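Long-range contacts in hypothetical protein, IPT/TIG domain protein (Bacteroides ovatus, PDB 4HW6), which probably binds carbohydrate as an auxiliary nutrient-binding protein, with an IPT/TIG domain joined to a six-bladed beta-propeller: residues A[179-187]-A[195-203]; A[230-238]-A[274-284]. One frame throughout, in Å; residues are numbered along the deposited sequence.

Contact 1 (A[179-187]-A[195-203]); sequences TNIGQCADV and MVVVDDQSS
Val198 O is approached by two groups of the facing strand: Ala185 N donates a hydrogen bond of 2.9 Å to it, and the CA-H of Cys184 adds a weaker contact. The two strands, 184-187 and 195-199, form the hairpin that begins one blade of the beta-propeller. Val198 N returns a bond to Asp186 O, so the bonds of Val198 go to two successive residues, a pattern that fits a classic beta bulge; the buried Asp186 N finds no partner in the model. On one face, Val197 CG1 meets Ile181 CD1 at 3.8 Å and Cys184 SG at 3.9 Å. Farther along the same face, Val187 CG2 packs against CG of selenomethionine Met195. Beyond the strands, Asp200 N gives a nearly straight bond to Gln183 O (2.9 Å, 166°), extending the pairing into the loop. Asp199 leaves with CG trans to the backbone N (chi1 -175°), which carries its carboxylate beside the loop 181-183. There Ile181 CG2 presses on Asp199 CG at 3.4 Å. OD1 takes Gln183 N at 3.2 Å on its syn side, 35° out of the carboxylate plane, while OD2 accepts from a water that in turn accepts from Gly182 N.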
ATOM      1  N   THR A 179     -22.391   8.866   5.901  1.00 21.75           N
ATOM      2  CA  THR A 179     -22.953   7.903   4.956  1.00 19.50           C
ATOM      3  C   THR A 179     -24.412   7.592   5.253  1.00 20.25           C
ATOM      4  O   THR A 179     -25.129   7.166   4.363  1.00 21.42           O
ATOM      5  CB  THR A 179     -22.214   6.552   5.035  1.00 19.90           C
ATOM      6  OG1 THR A 179     -22.365   6.032   6.361  1.00 18.18           O
ATOM      7  CG2 THR A 179     -20.715   6.711   4.692  1.00 19.16           C
ATOM      8  N   ASN A 180     -24.825   7.744   6.513  1.00 21.18           N
ATOM      9  CA  ASN A 180     -26.115   7.254   7.000  1.00 21.97           C
ATOM     10  C   ASN A 180     -26.327   5.764   6.718  1.00 22.63           C
ATOM     11  O   ASN A 180     -27.456   5.292   6.515  1.00 21.92           O
ATOM     12  CB  ASN A 180     -27.279   8.096   6.452  1.00 25.09           C
ATOM     13  CG  ASN A 180     -27.301   9.498   7.018  1.00 28.23           C
ATOM     14  OD1 ASN A 180     -27.423  10.477   6.283  1.00 32.89           O
ATOM     15  ND2 ASN A 180     -27.141   9.606   8.318  1.00 24.31           N
ATOM     16  N   ILE A 181     -25.221   5.032   6.721  1.00 18.54           N
ATOM     17  CA  ILE A 181     -25.221   3.593   6.602  1.00 19.09           C
ATOM     18  C   ILE A 181     -24.699   3.043   7.924  1.00 20.77           C
ATOM     19  O   ILE A 181     -23.620   3.429   8.372  1.00 19.43           O
ATOM     20  CB  ILE A 181     -24.283   3.172   5.451  1.00 17.40           C
ATOM     21  CG1 ILE A 181     -24.829   3.657   4.104  1.00 18.02           C
ATOM     22  CG2 ILE A 181     -24.046   1.660   5.443  1.00 18.27           C
ATOM     23  CD1 ILE A 181     -23.864   3.499   2.934  1.00 18.23           C
ATOM     24  N   GLY A 182     -25.454   2.139   8.547  1.00 21.19           N
ATOM     25  CA  GLY A 182     -25.116   1.635   9.878  1.00 20.07           C
ATOM     26  C   GLY A 182     -23.910   0.737   9.972  1.00 18.68           C
ATOM     27  O   GLY A 182     -23.232   0.731  10.993  1.00 18.19           O
ATOM     28  N   GLN A 183     -23.630  -0.035   8.928  1.00 17.58           N
ATOM     29  CA  GLN A 183     -22.525  -1.002   8.992  1.00 17.04           C
ATOM     30  C   GLN A 183     -21.839  -1.131   7.649  1.00 18.65           C
ATOM     31  O   GLN A 183     -22.201  -1.971   6.829  1.00 18.77           O
ATOM     32  CB  GLN A 183     -22.995  -2.348   9.528  1.00 17.69           C
ATOM     33  CG  GLN A 183     -21.845  -3.257   9.967  1.00 21.54           C
ATOM     34  CD  GLN A 183     -22.316  -4.352  10.915  1.00 30.29           C
ATOM     35  OE1 GLN A 183     -23.206  -5.151  10.589  1.00 34.83           O
ATOM     36  NE2 GLN A 183     -21.738  -4.388  12.090  1.00 34.75           N
ATOM     37  N   CYS A 184     -20.859  -0.263   7.427  1.00 15.95           N
ATOM     38  CA  CYS A 184     -20.203  -0.182   6.117  1.00 15.34           C
ATOM     39  C   CYS A 184     -19.154  -1.273   6.015  1.00 15.27           C
ATOM     40  O   CYS A 184     -18.103  -1.193   6.675  1.00 13.16           O
ATOM     41  CB  CYS A 184     -19.540   1.179   5.904  1.00 18.00           C
ATOM     42  SG  CYS A 184     -20.672   2.573   5.827  1.00 20.02           S
ATOM     43  N   ALA A 185     -19.437  -2.291   5.199  1.00 14.84           N
ATOM     44  CA  ALA A 185     -18.597  -3.500   5.150  1.00 14.79           C
ATOM     45  C   ALA A 185     -17.503  -3.492   4.089  1.00 14.60           C
ATOM     46  O   ALA A 185     -16.529  -4.229   4.208  1.00 15.78           O
ATOM     47  CB  ALA A 185     -19.483  -4.731   4.959  1.00 15.52           C
ATOM     48  N   ASP A 186     -17.688  -2.728   3.017  1.00 14.40           N
ATOM     49  CA  ASP A 186     -16.711  -2.667   1.936  1.00 14.60           C
ATOM     50  C   ASP A 186     -16.967  -1.412   1.087  1.00 13.73           C
ATOM     51  O   ASP A 186     -18.045  -0.817   1.139  1.00 14.27           O
ATOM     52  CB  ASP A 186     -16.759  -3.951   1.081  1.00 16.15           C
ATOM     53  CG  ASP A 186     -15.470  -4.173   0.229  1.00 19.22           C
ATOM     54  OD1 ASP A 186     -14.444  -3.452   0.443  1.00 17.51           O
ATOM     55  OD2 ASP A 186     -15.465  -5.116  -0.622  1.00 20.44           O
ATOM     56  N   VAL A 187     -15.959  -1.033   0.315  1.00 14.01           N
ATOM     57  CA  VAL A 187     -16.031   0.146  -0.563  1.00 14.37           C
ATOM     58  C   VAL A 187     -15.284  -0.192  -1.839  1.00 15.87           C
ATOM     59  O   VAL A 187     -14.262  -0.885  -1.805  1.00 16.61           O
ATOM     60  CB  VAL A 187     -15.472   1.434   0.109  1.00 14.05           C
ATOM     61  CG1 VAL A 187     -14.029   1.237   0.604  1.00 13.61           C
ATOM     62  CG2 VAL A 187     -15.585   2.622  -0.834  1.00 15.50           C
HETATM   63  N   MSE A 195     -18.847   5.738  -6.316  1.00 17.43           N
HETATM   64  CA  MSE A 195     -18.389   4.987  -5.142  1.00 16.71           C
HETATM   65  C   MSE A 195     -19.457   3.997  -4.682  1.00 16.73           C
HETATM   66  O   MSE A 195     -20.572   4.395  -4.453  1.00 20.25           O
HETATM   67  CB  MSE A 195     -18.093   5.962  -4.008  1.00 18.70           C
HETATM   68  CG  MSE A 195     -17.491   5.332  -2.776  1.00 18.98           C
HETATM   69 SE   MSE A 195     -17.478   6.657  -1.318  0.75 23.04          SE
HETATM   70  CE  MSE A 195     -16.019   7.753  -1.972  1.00 26.78           C
ATOM     71  N   VAL A 196     -19.094   2.726  -4.541  1.00 15.25           N
ATOM     72  CA  VAL A 196     -19.981   1.674  -4.047  1.00 16.38           C
ATOM     73  C   VAL A 196     -19.668   1.421  -2.585  1.00 14.75           C
ATOM     74  O   VAL A 196     -18.500   1.352  -2.204  1.00 16.04           O
ATOM     75  CB  VAL A 196     -19.742   0.349  -4.830  1.00 17.55           C
ATOM     76  CG1 VAL A 196     -20.759  -0.721  -4.446  1.00 20.95           C
ATOM     77  CG2 VAL A 196     -19.780   0.606  -6.325  1.00 23.19           C
ATOM     78  N   VAL A 197     -20.698   1.331  -1.753  1.00 14.68           N
ATOM     79  CA  VAL A 197     -20.520   0.993  -0.343  1.00 14.15           C
ATOM     80  C   VAL A 197     -21.536  -0.086   0.038  1.00 15.13           C
ATOM     81  O   VAL A 197     -22.747   0.046  -0.232  1.00 14.92           O
ATOM     82  CB  VAL A 197     -20.721   2.211   0.573  1.00 15.60           C
ATOM     83  CG1 VAL A 197     -20.531   1.810   2.034  1.00 16.32           C
ATOM     84  CG2 VAL A 197     -19.771   3.354   0.204  1.00 17.03           C
ATOM     85  N   VAL A 198     -21.044  -1.140   0.670  1.00 13.96           N
ATOM     86  CA  VAL A 198     -21.892  -2.230   1.121  1.00 13.98           C
ATOM     87  C   VAL A 198     -22.369  -1.948   2.530  1.00 14.12           C
ATOM     88  O   VAL A 198     -21.570  -1.583   3.386  1.00 15.07           O
ATOM     89  CB  VAL A 198     -21.135  -3.578   1.065  1.00 14.48           C
ATOM     90  CG1 VAL A 198     -21.964  -4.693   1.741  1.00 13.53           C
ATOM     91  CG2 VAL A 198     -20.861  -3.921  -0.388  1.00 16.34           C
ATOM     92  N   ASP A 199     -23.669  -2.111   2.782  1.00 14.65           N
ATOM     93  CA  ASP A 199     -24.239  -2.057   4.133  1.00 14.99           C
ATOM     94  C   ASP A 199     -24.559  -3.495   4.537  1.00 16.87           C
ATOM     95  O   ASP A 199     -25.374  -4.135   3.883  1.00 18.39           O
ATOM     96  CB  ASP A 199     -25.523  -1.251   4.128  1.00 15.59           C
ATOM     97  CG  ASP A 199     -26.124  -1.029   5.529  1.00 18.03           C
ATOM     98  OD1 ASP A 199     -25.460  -1.301   6.575  1.00 18.69           O
ATOM     99  OD2 ASP A 199     -27.271  -0.497   5.578  1.00 19.95           O
ATOM    100  N   ASP A 200     -23.918  -3.986   5.592  1.00 15.34           N
ATOM    101  CA  ASP A 200     -24.188  -5.325   6.133  1.00 16.60           C
ATOM    102  C   ASP A 200     -25.328  -5.207   7.140  1.00 17.78           C
ATOM    103  O   ASP A 200     -25.118  -4.737   8.273  1.00 17.66           O
ATOM    104  CB  ASP A 200     -22.922  -5.890   6.788  1.00 16.83           C
ATOM    105  CG  ASP A 200     -23.151  -7.247   7.469  1.00 17.30           C
ATOM    106  OD1 ASP A 200     -24.250  -7.847   7.358  1.00 17.84           O
ATOM    107  OD2 ASP A 200     -22.211  -7.692   8.148  1.00 20.69           O
ATOM    108  N   GLN A 201     -26.537  -5.566   6.709  1.00 16.90           N
ATOM    109  CA  GLN A 201     -27.735  -5.382   7.529  1.00 15.94           C
ATOM    110  C   GLN A 201     -28.677  -6.579   7.382  1.00 18.02           C
ATOM    111  O   GLN A 201     -28.582  -7.351   6.438  1.00 17.05           O
ATOM    112  CB  GLN A 201     -28.436  -4.050   7.220  1.00 17.52           C
ATOM    113  CG  GLN A 201     -28.876  -3.869   5.766  1.00 17.18           C
ATOM    114  CD  GLN A 201     -30.129  -4.661   5.442  1.00 17.10           C
ATOM    115  OE1 GLN A 201     -31.071  -4.733   6.252  1.00 19.12           O
ATOM    116  NE2 GLN A 201     -30.165  -5.252   4.246  1.00 16.70           N
ATOM    117  N   SER A 202     -29.597  -6.710   8.321  1.00 17.46           N
ATOM    118  CA  SER A 202     -30.274  -7.996   8.547  1.00 18.78           C
ATOM    119  C   SER A 202     -31.620  -8.214   7.864  1.00 19.42           C
ATOM    120  O   SER A 202     -32.311  -9.207   8.178  1.00 20.51           O
ATOM    121  CB  SER A 202     -30.397  -8.228  10.053  1.00 19.67           C
ATOM    122  OG  SER A 202     -31.289  -7.318  10.667  1.00 20.59           O
ATOM    123  N   SER A 203     -31.998  -7.344   6.922  1.00 18.07           N
ATOM    124  CA  SER A 203     -33.277  -7.466   6.215  1.00 19.32           C
ATOM    125  C   SER A 203     -33.102  -7.762   4.722  1.00 20.34           C
ATOM    126  O   SER A 203     -32.373  -7.057   4.022  1.00 21.53           O
ATOM    127  CB  SER A 203     -34.108  -6.191   6.360  1.00 20.78           C
ATOM    128  OG  SER A 203     -35.258  -6.273   5.531  1.00 20.07           O
TER
HETATM  129  O   HOH W   1     -27.907   1.356   7.479  1.00 18.41           O

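Contact 2 (A[230-238]-A[274-284]); sequences AKTCAVHPQ and SNFHIVWHPTG
Trp280 reaches across from strand 276-280 to lie against residues 234-237, so that two adjacent propeller blades meet through side chains. Its CB rests on Pro237 CD at 3.8 Å. Next along the indole, CD1 lies near Ala234 CB and Val235 O, and NE1 gives a weak, bent hydrogen bond to Ala234 O (3.4 Å), which sits at the ring edge. His236 CA stands over the five-membered ring, 3.8 Å from its centroid, in a CH-pi contact. The six-membered ring of Trp280 receives the edge of the His236 imidazole in a T-shaped stack, planes at 77°, with CD2 over the face. With an alanine here, the face under His236 CA and CD2 would be gone, which would probably leave a gap against Pro237 CD and Ala234 CB and cost the imidazole its T-shaped partner. The imidazole is also held at its tip, where NE2 donates to a lone pair of Gly284 O at 2.8 Å, at the last residue of the type I turn 281-284. Toward the other end, Ala234 CB nests on Ile278 CG2 at 3.5 Å. Thr232 turns OG1 trans to its backbone N (chi1 -171°) and accepts from Ile278 N at 3.2 Å, almost straight at 171°; the same hydroxyl bonds Asp186. Lys231 NZ reaches Asn275 OD1 at 2.8 Å and forms a salt bridge with Asp200. Strand 276-280 is the edge strand of its sheet, paired with 286-291, whose Ala287 touches Trp280, whereas 234-235 pairs with 242-244, and Cys233 packs on Val196 and Val198 of strand 195-199.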
ATOM      1  N   ALA A 230     -24.736  -8.621   3.441  1.00 13.67           N
ATOM      2  CA  ALA A 230     -23.715  -8.441   2.411  1.00 16.54           C
ATOM      3  C   ALA A 230     -22.374  -8.061   3.007  1.00 15.19           C
ATOM      4  O   ALA A 230     -22.307  -7.241   3.954  1.00 16.34           O
ATOM      5  CB  ALA A 230     -24.171  -7.426   1.348  1.00 15.53           C
ATOM      6  N   LYS A 231     -21.297  -8.614   2.420  1.00 15.10           N
ATOM      7  CA  LYS A 231     -19.951  -8.517   2.997  1.00 16.05           C
ATOM      8  C   LYS A 231     -18.861  -7.837   2.162  1.00 15.36           C
ATOM      9  O   LYS A 231     -17.862  -7.374   2.707  1.00 17.48           O
ATOM     10  CB  LYS A 231     -19.441  -9.924   3.324  1.00 16.71           C
ATOM     11  CG  LYS A 231     -20.281 -10.697   4.322  1.00 19.25           C
ATOM     12  CD  LYS A 231     -20.393  -9.973   5.651  1.00 20.66           C
ATOM     13  CE  LYS A 231     -21.022 -10.838   6.731  1.00 17.85           C
ATOM     14  NZ  LYS A 231     -20.851 -10.177   8.054  1.00 18.17           N
ATOM     15  N   THR A 232     -19.039  -7.800   0.856  1.00 14.20           N
ATOM     16  CA  THR A 232     -17.960  -7.411  -0.060  1.00 14.88           C
ATOM     17  C   THR A 232     -18.550  -6.927  -1.374  1.00 16.04           C
ATOM     18  O   THR A 232     -19.688  -7.258  -1.705  1.00 15.67           O
ATOM     19  CB  THR A 232     -16.939  -8.571  -0.272  1.00 17.69           C
ATOM     20  OG1 THR A 232     -15.784  -8.113  -1.002  1.00 18.78           O
ATOM     21  CG2 THR A 232     -17.550  -9.763  -0.989  1.00 16.43           C
ATOM     22  N   CYS A 233     -17.800  -6.087  -2.084  1.00 17.10           N
ATOM     23  CA  CYS A 233     -18.220  -5.542  -3.392  1.00 17.73           C
ATOM     24  C   CYS A 233     -17.008  -5.452  -4.330  1.00 21.82           C
ATOM     25  O   CYS A 233     -16.216  -4.516  -4.262  1.00 29.73           O
ATOM     26  CB  CYS A 233     -18.892  -4.168  -3.270  1.00 17.90           C
ATOM     27  SG  CYS A 233     -18.011  -2.884  -2.345  1.00 21.30           S
ATOM     28  N   ALA A 234     -16.881  -6.428  -5.208  1.00 15.48           N
ATOM     29  CA  ALA A 234     -15.741  -6.513  -6.107  1.00 15.28           C
ATOM     30  C   ALA A 234     -16.203  -6.179  -7.518  1.00 14.64           C
ATOM     31  O   ALA A 234     -16.992  -6.911  -8.118  1.00 16.88           O
ATOM     32  CB  ALA A 234     -15.138  -7.902  -6.055  1.00 15.68           C
ATOM     33  N   VAL A 235     -15.691  -5.073  -8.044  1.00 14.78           N
ATOM     34  CA  VAL A 235     -16.099  -4.566  -9.343  1.00 14.67           C
ATOM     35  C   VAL A 235     -15.197  -5.139 -10.421  1.00 14.72           C
ATOM     36  O   VAL A 235     -13.999  -4.869 -10.433  1.00 15.25           O
ATOM     37  CB  VAL A 235     -16.044  -3.036  -9.414  1.00 15.32           C
ATOM     38  CG1 VAL A 235     -16.432  -2.547 -10.810  1.00 15.63           C
ATOM     39  CG2 VAL A 235     -16.972  -2.424  -8.378  1.00 16.17           C
ATOM     40  N   HIS A 236     -15.774  -5.882 -11.356  1.00 14.61           N
ATOM     41  CA  HIS A 236     -14.985  -6.495 -12.431  1.00 14.54           C
ATOM     42  C   HIS A 236     -14.465  -5.421 -13.378  1.00 15.77           C
ATOM     43  O   HIS A 236     -15.241  -4.583 -13.857  1.00 15.59           O
ATOM     44  CB  HIS A 236     -15.795  -7.485 -13.237  1.00 15.12           C
ATOM     45  CG  HIS A 236     -14.961  -8.301 -14.185  1.00 16.07           C
ATOM     46  ND1 HIS A 236     -14.658  -7.888 -15.462  1.00 16.51           N
ATOM     47  CD2 HIS A 236     -14.364  -9.505 -14.025  1.00 15.79           C
ATOM     48  CE1 HIS A 236     -13.913  -8.807 -16.046  1.00 17.40           C
ATOM     49  NE2 HIS A 236     -13.687  -9.782 -15.184  1.00 16.04           N
ATOM     50  N   PRO A 237     -13.150  -5.462 -13.699  1.00 16.91           N
ATOM     51  CA  PRO A 237     -12.533  -4.356 -14.443  1.00 18.04           C
ATOM     52  C   PRO A 237     -12.902  -4.184 -15.914  1.00 19.18           C
ATOM     53  O   PRO A 237     -12.603  -3.122 -16.475  1.00 21.54           O
ATOM     54  CB  PRO A 237     -11.026  -4.656 -14.339  1.00 20.23           C
ATOM     55  CG  PRO A 237     -10.935  -6.110 -14.050  1.00 18.86           C
ATOM     56  CD  PRO A 237     -12.145  -6.439 -13.227  1.00 17.42           C
ATOM     57  N   GLN A 238     -13.505  -5.190 -16.552  1.00 19.05           N
ATOM     58  CA  GLN A 238     -14.029  -5.030 -17.903  1.00 20.15           C
ATOM     59  C   GLN A 238     -15.545  -5.070 -18.013  1.00 19.39           C
ATOM     60  O   GLN A 238     -16.092  -4.362 -18.839  1.00 20.05           O
ATOM     61  CB  GLN A 238     -13.445  -6.067 -18.879  1.00 21.24           C
ATOM     62  CG  GLN A 238     -11.960  -5.872 -19.142  1.00 22.74           C
ATOM     63  CD  GLN A 238     -11.110  -6.574 -18.112  1.00 22.40           C
ATOM     64  OE1 GLN A 238     -11.409  -7.712 -17.747  1.00 21.58           O
ATOM     65  NE2 GLN A 238     -10.075  -5.902 -17.614  1.00 22.81           N
ATOM     66  N   SER A 274     -20.127 -16.433   6.872  1.00 16.74           N
ATOM     67  CA  SER A 274     -18.790 -15.978   7.215  1.00 17.09           C
ATOM     68  C   SER A 274     -18.475 -14.738   6.379  1.00 16.67           C
ATOM     69  O   SER A 274     -19.227 -14.394   5.459  1.00 17.51           O
ATOM     70  CB  SER A 274     -17.766 -17.114   6.917  1.00 20.50           C
ATOM     71  OG  SER A 274     -16.522 -16.892   7.565  1.00 24.31           O
ATOM     72  N   ASN A 275     -17.391 -14.051   6.711  1.00 15.47           N
ATOM     73  CA  ASN A 275     -16.997 -12.877   5.979  1.00 16.00           C
ATOM     74  C   ASN A 275     -16.122 -13.327   4.814  1.00 14.65           C
ATOM     75  O   ASN A 275     -15.255 -14.204   4.981  1.00 13.77           O
ATOM     76  CB  ASN A 275     -16.165 -11.938   6.869  1.00 18.91           C
ATOM     77  CG  ASN A 275     -17.004 -11.076   7.790  1.00 30.55           C
ATOM     78  OD1 ASN A 275     -18.220 -11.209   7.860  1.00 35.39           O
ATOM     79  ND2 ASN A 275     -16.341 -10.186   8.515  1.00 35.51           N
ATOM     80  N   PHE A 276     -16.315 -12.703   3.657  1.00 13.15           N
ATOM     81  CA  PHE A 276     -15.452 -12.924   2.506  1.00 12.96           C
ATOM     82  C   PHE A 276     -15.060 -11.566   1.960  1.00 16.06           C
ATOM     83  O   PHE A 276     -15.785 -10.595   2.122  1.00 15.18           O
ATOM     84  CB  PHE A 276     -16.177 -13.741   1.415  1.00 13.73           C
ATOM     85  CG  PHE A 276     -16.648 -15.078   1.895  1.00 13.22           C
ATOM     86  CD1 PHE A 276     -15.753 -16.129   2.025  1.00 14.70           C
ATOM     87  CD2 PHE A 276     -17.973 -15.280   2.271  1.00 15.78           C
ATOM     88  CE1 PHE A 276     -16.172 -17.353   2.527  1.00 15.85           C
ATOM     89  CE2 PHE A 276     -18.390 -16.500   2.748  1.00 15.59           C
ATOM     90  CZ  PHE A 276     -17.488 -17.547   2.873  1.00 16.46           C
ATOM     91  N   HIS A 277     -13.927 -11.530   1.285  1.00 14.10           N
ATOM     92  CA  HIS A 277     -13.494 -10.348   0.556  1.00 15.00           C
ATOM     93  C   HIS A 277     -13.003 -10.814  -0.786  1.00 14.03           C
ATOM     94  O   HIS A 277     -12.070 -11.612  -0.871  1.00 14.74           O
ATOM     95  CB  HIS A 277     -12.377  -9.628   1.292  1.00 15.16           C
ATOM     96  CG  HIS A 277     -11.986  -8.333   0.658  1.00 17.07           C
ATOM     97  ND1 HIS A 277     -12.848  -7.263   0.560  1.00 20.84           N
ATOM     98  CD2 HIS A 277     -10.836  -7.951   0.056  1.00 17.17           C
ATOM     99  CE1 HIS A 277     -12.239  -6.276  -0.075  1.00 20.94           C
ATOM    100  NE2 HIS A 277     -11.016  -6.670  -0.393  1.00 16.24           N
ATOM    101  N   ILE A 278     -13.624 -10.291  -1.832  1.00 12.10           N
ATOM    102  CA  ILE A 278     -13.299 -10.665  -3.207  1.00 12.41           C
ATOM    103  C   ILE A 278     -12.486  -9.550  -3.843  1.00 12.66           C
ATOM    104  O   ILE A 278     -12.815  -8.381  -3.689  1.00 13.68           O
ATOM    105  CB  ILE A 278     -14.582 -10.945  -4.003  1.00 12.84           C
ATOM    106  CG1 ILE A 278     -15.333 -12.148  -3.403  1.00 15.00           C
ATOM    107  CG2 ILE A 278     -14.249 -11.270  -5.478  1.00 12.98           C
ATOM    108  CD1 ILE A 278     -16.728 -12.359  -3.964  1.00 17.18           C
ATOM    109  N   VAL A 279     -11.398  -9.916  -4.518  1.00 12.79           N
ATOM    110  CA  VAL A 279     -10.556  -8.952  -5.212  1.00 11.93           C
ATOM    111  C   VAL A 279     -10.237  -9.473  -6.619  1.00 12.77           C
ATOM    112  O   VAL A 279      -9.626 -10.542  -6.771  1.00 12.47           O
ATOM    113  CB  VAL A 279      -9.207  -8.676  -4.476  1.00 12.50           C
ATOM    114  CG1 VAL A 279      -8.507  -7.507  -5.139  1.00 12.16           C
ATOM    115  CG2 VAL A 279      -9.391  -8.434  -2.967  1.00 13.15           C
ATOM    116  N   TRP A 280     -10.638  -8.717  -7.639  1.00 13.16           N
ATOM    117  CA  TRP A 280     -10.335  -9.053  -9.025  1.00 13.61           C
ATOM    118  C   TRP A 280      -8.843  -8.854  -9.325  1.00 13.51           C
ATOM    119  O   TRP A 280      -8.240  -7.838  -8.957  1.00 14.04           O
ATOM    120  CB  TRP A 280     -11.198  -8.244 -10.013  1.00 14.52           C
ATOM    121  CG  TRP A 280     -12.592  -8.741 -10.074  1.00 14.25           C
ATOM    122  CD1 TRP A 280     -13.681  -8.205  -9.451  1.00 15.01           C
ATOM    123  CD2 TRP A 280     -13.018  -9.950 -10.674  1.00 14.53           C
ATOM    124  NE1 TRP A 280     -14.798  -8.975  -9.700  1.00 14.35           N
ATOM    125  CE2 TRP A 280     -14.406 -10.078 -10.419  1.00 14.70           C
ATOM    126  CE3 TRP A 280     -12.367 -10.945 -11.414  1.00 14.27           C
ATOM    127  CZ2 TRP A 280     -15.147 -11.157 -10.892  1.00 15.81           C
ATOM    128  CZ3 TRP A 280     -13.104 -12.029 -11.850  1.00 16.18           C
ATOM    129  CH2 TRP A 280     -14.482 -12.118 -11.596  1.00 14.22           C
ATOM    130  N   HIS A 281      -8.249  -9.822 -10.019  1.00 13.45           N
ATOM    131  CA  HIS A 281      -6.949  -9.600 -10.615  1.00 13.26           C
ATOM    132  C   HIS A 281      -7.072  -8.444 -11.596  1.00 14.81           C
ATOM    133  O   HIS A 281      -8.111  -8.284 -12.218  1.00 15.15           O
ATOM    134  CB  HIS A 281      -6.461 -10.840 -11.354  1.00 13.96           C
ATOM    135  CG  HIS A 281      -5.023 -10.777 -11.770  1.00 13.98           C
ATOM    136  ND1 HIS A 281      -4.615 -10.337 -13.015  1.00 15.21           N
ATOM    137  CD2 HIS A 281      -3.894 -11.115 -11.101  1.00 13.67           C
ATOM    138  CE1 HIS A 281      -3.295 -10.411 -13.086  1.00 16.96           C
ATOM    139  NE2 HIS A 281      -2.835 -10.871 -11.932  1.00 15.11           N
ATOM    140  N   PRO A 282      -6.005  -7.627 -11.740  1.00 16.48           N
ATOM    141  CA  PRO A 282      -6.146  -6.475 -12.619  1.00 18.39           C
ATOM    142  C   PRO A 282      -6.529  -6.821 -14.058  1.00 19.12           C
ATOM    143  O   PRO A 282      -7.186  -6.028 -14.724  1.00 21.74           O
ATOM    144  CB  PRO A 282      -4.769  -5.814 -12.541  1.00 19.40           C
ATOM    145  CG  PRO A 282      -4.317  -6.122 -11.155  1.00 20.37           C
ATOM    146  CD  PRO A 282      -4.806  -7.527 -10.892  1.00 17.59           C
ATOM    147  N   THR A 283      -6.144  -7.996 -14.542  1.00 16.67           N
ATOM    148  CA  THR A 283      -6.555  -8.437 -15.886  1.00 17.59           C
ATOM    149  C   THR A 283      -8.054  -8.734 -16.020  1.00 18.03           C
ATOM    150  O   THR A 283      -8.596  -8.747 -17.132  1.00 19.25           O
ATOM    151  CB  THR A 283      -5.835  -9.737 -16.301  1.00 18.53           C
ATOM    152  OG1 THR A 283      -6.170 -10.783 -15.383  1.00 17.38           O
ATOM    153  CG2 THR A 283      -4.327  -9.545 -16.335  1.00 19.26           C
ATOM    154  N   GLY A 284      -8.708  -9.033 -14.907  1.00 17.50           N
ATOM    155  CA  GLY A 284     -10.099  -9.502 -14.906  1.00 17.41           C
ATOM    156  C   GLY A 284     -10.268 -10.975 -15.233  1.00 17.88           C
ATOM    157  O   GLY A 284     -11.396 -11.448 -15.359  1.00 17.99           O
TER
HETATM  158  O   HOH W   2     -14.971  -7.057   2.561  1.00 25.39           O
HETATM  159  O   HOH W   3     -18.594  -8.762  10.058  1.00 52.12           O

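Contact 1 lies within a blade and contact 2 between blades, and the chemistry differs accordingly. Residues 179-187 and 195-203 are held chiefly by backbone bonds of a hairpin, largely buried, with apolar side chains on both faces. Segments 230-238 and 274-284 belong to different sheets and meet through side chains, partly buried, with the ends nearer solvent. The two contacts share no strand, yet they touch, and the sheets they belong to follow one another round the propeller. A charged bridge joins the loop end of contact 1 to the start of 230-238, Asp186 OD2 probably bonds Cys233 N, and Val198 packs on Ala230. Segment 230-238 thus has neighbours from both adjoining sheets.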